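Local atomic coordinates of TRAP-T family transporter, DctP (Periplasmic binding) subunit (Sulfitobacter sp. NAS-14.1, PDB entry 4PF8), a protein that binds beta-D-galacturonate as the periplasmic solute-binding subunit of a TRAP transporter and probably delivers it to the membrane components for uptake. Residues Q94-T99 with E131-V136. Sequence-based numbering, arbitrary orientation.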
# COMPACT_ATOMS: atom_id res chain seq x y z
N GLN A 94 6.82 -5.36 9.30
CA GLN A 94 7.13 -6.39 10.30
C GLN A 94 8.18 -7.41 9.81
O GLN A 94 9.12 -7.74 10.54
CB GLN A 94 5.85 -7.10 10.75
CG GLN A 94 6.06 -8.02 11.94
CD GLN A 94 4.77 -8.32 12.68
OE1 GLN A 94 3.77 -7.61 12.54
NE2 GLN A 94 4.78 -9.38 13.49
N ALA A 95 8.03 -7.89 8.59
CA ALA A 95 8.94 -8.86 8.02
C ALA A 95 10.25 -8.23 7.60
O ALA A 95 11.30 -8.86 7.67
CB ALA A 95 8.30 -9.52 6.81
N VAL A 96 10.16 -6.99 7.12
CA VAL A 96 11.31 -6.30 6.54
C VAL A 96 11.43 -4.90 7.15
O VAL A 96 10.88 -3.93 6.63
CB VAL A 96 11.17 -6.19 5.01
CG1 VAL A 96 12.48 -5.68 4.42
CG2 VAL A 96 10.78 -7.56 4.44
N PRO A 97 12.14 -4.79 8.27
CA PRO A 97 12.14 -3.53 9.01
C PRO A 97 12.53 -2.28 8.20
O PRO A 97 11.98 -1.21 8.46
CB PRO A 97 13.15 -3.80 10.14
CG PRO A 97 13.00 -5.30 10.38
CD PRO A 97 12.77 -5.89 9.02
N ALA A 98 13.42 -2.41 7.22
CA ALA A 98 13.81 -1.25 6.41
C ALA A 98 12.62 -0.57 5.74
O ALA A 98 12.61 0.65 5.55
CB ALA A 98 14.84 -1.65 5.37
N THR A 99 11.59 -1.34 5.42
CA THR A 99 10.47 -0.79 4.68
C THR A 99 9.59 0.11 5.54
O THR A 99 8.73 0.76 5.01
CB THR A 99 9.59 -1.85 4.00
OG1 THR A 99 8.95 -2.67 5.00
CG2 THR A 99 10.41 -2.70 3.06
N GLU A 131 15.25 -8.56 -0.49
CA GLU A 131 15.92 -9.77 -0.95
C GLU A 131 16.51 -10.54 0.23
O GLU A 131 16.53 -11.77 0.24
CB GLU A 131 17.03 -9.41 -1.95
CG GLU A 131 17.67 -10.63 -2.60
CD GLU A 131 18.82 -10.26 -3.54
OE1 GLU A 131 19.21 -9.07 -3.59
OE2 GLU A 131 19.34 -11.16 -4.23
N GLU A 132 17.01 -9.81 1.23
CA GLU A 132 17.55 -10.42 2.45
C GLU A 132 16.52 -11.20 3.24
O GLU A 132 16.85 -12.08 4.05
CB GLU A 132 18.15 -9.34 3.34
CG GLU A 132 19.43 -8.80 2.77
CD GLU A 132 20.03 -7.71 3.62
OE1 GLU A 132 19.32 -7.22 4.54
OE2 GLU A 132 21.19 -7.33 3.34
N LYS A 133 15.25 -10.87 3.02
CA LYS A 133 14.16 -11.54 3.70
C LYS A 133 13.40 -12.50 2.78
O LYS A 133 12.29 -12.92 3.09
CB LYS A 133 13.21 -10.49 4.27
CG LYS A 133 13.82 -9.62 5.37
CD LYS A 133 14.32 -10.46 6.52
CE LYS A 133 14.70 -9.62 7.74
NZ LYS A 133 15.79 -8.68 7.46
N GLY A 134 13.99 -12.83 1.63
CA GLY A 134 13.37 -13.81 0.75
C GLY A 134 12.39 -13.31 -0.29
O GLY A 134 11.56 -14.07 -0.80
N ILE A 135 12.47 -12.03 -0.64
CA ILE A 135 11.49 -11.40 -1.51
C ILE A 135 12.22 -10.67 -2.63
O ILE A 135 13.11 -9.86 -2.36
CB ILE A 135 10.64 -10.38 -0.72
CG1 ILE A 135 9.89 -11.09 0.40
CG2 ILE A 135 9.68 -9.66 -1.64
CD1 ILE A 135 9.23 -10.11 1.38
N VAL A 136 11.85 -10.96 -3.88
CA VAL A 136 12.49 -10.34 -5.03
C VAL A 136 11.54 -9.28 -5.61
O VAL A 136 10.48 -9.60 -6.12
CB VAL A 136 12.86 -11.38 -6.10
CG1 VAL A 136 13.42 -10.71 -7.35
CG2 VAL A 136 13.88 -12.37 -5.54
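Lys133 reaches out from the end of helix 121-132 and lays its aliphatic chain along the loop at Ala95 and Val96. Lys133 CB rests against Val96 CG2 at 3.8 Å. Lys133 CG touches the same methyl and lies 3.5 Å from Ala95 O. A bend at chi2 (-58°) then curls the chain around this oxygen, with Lys133 CD 3.6 Å and Lys133 CE 3.5 Å from Ala95 O. Lys133 CE also comes within 4.4 Å of Pro97 CD. At the tip, a second bend at chi4 swings NZ away from Ala95 O, and the ammonium makes no hydrogen bond to residues 94-99.

Deeper in, Val96 CG2 meets Ile135 CD1 at 4.3 Å, and both side chains are buried; Val96 leans on Ala129 and Leu130 of the helix, Ile135 on Leu77 of helix 70-79. The loop is braced from within: Val96 O accepts from both the backbone N and OG1 of Thr99, the hydroxyl bond being 2.8 Å long and in the carbonyl plane. In segment 131-136, Gly134 is the C-prime residue of the Schellman motif that ends helix 121-132, and the chain turns into edge strand 135-141 of the five-stranded sheet. With an alanine here, CB of residue Lys133 would still lie against Val96 CG2, but Ala95 O would probably lose the methylenes packed beside it and Pro97 its contact with CE. The chemistry is van der Waals contact between carbons at Val96, plus methylenes against a polar carbonyl oxygen, to which the polarised CE probably adds a weak electrostatic share; lysine thus serves as a hydrocarbon arm joining the loop after helix 89-92 to this helix-strand turn, with the side chain of Ile135 about 14 Å from the bound galacturonate.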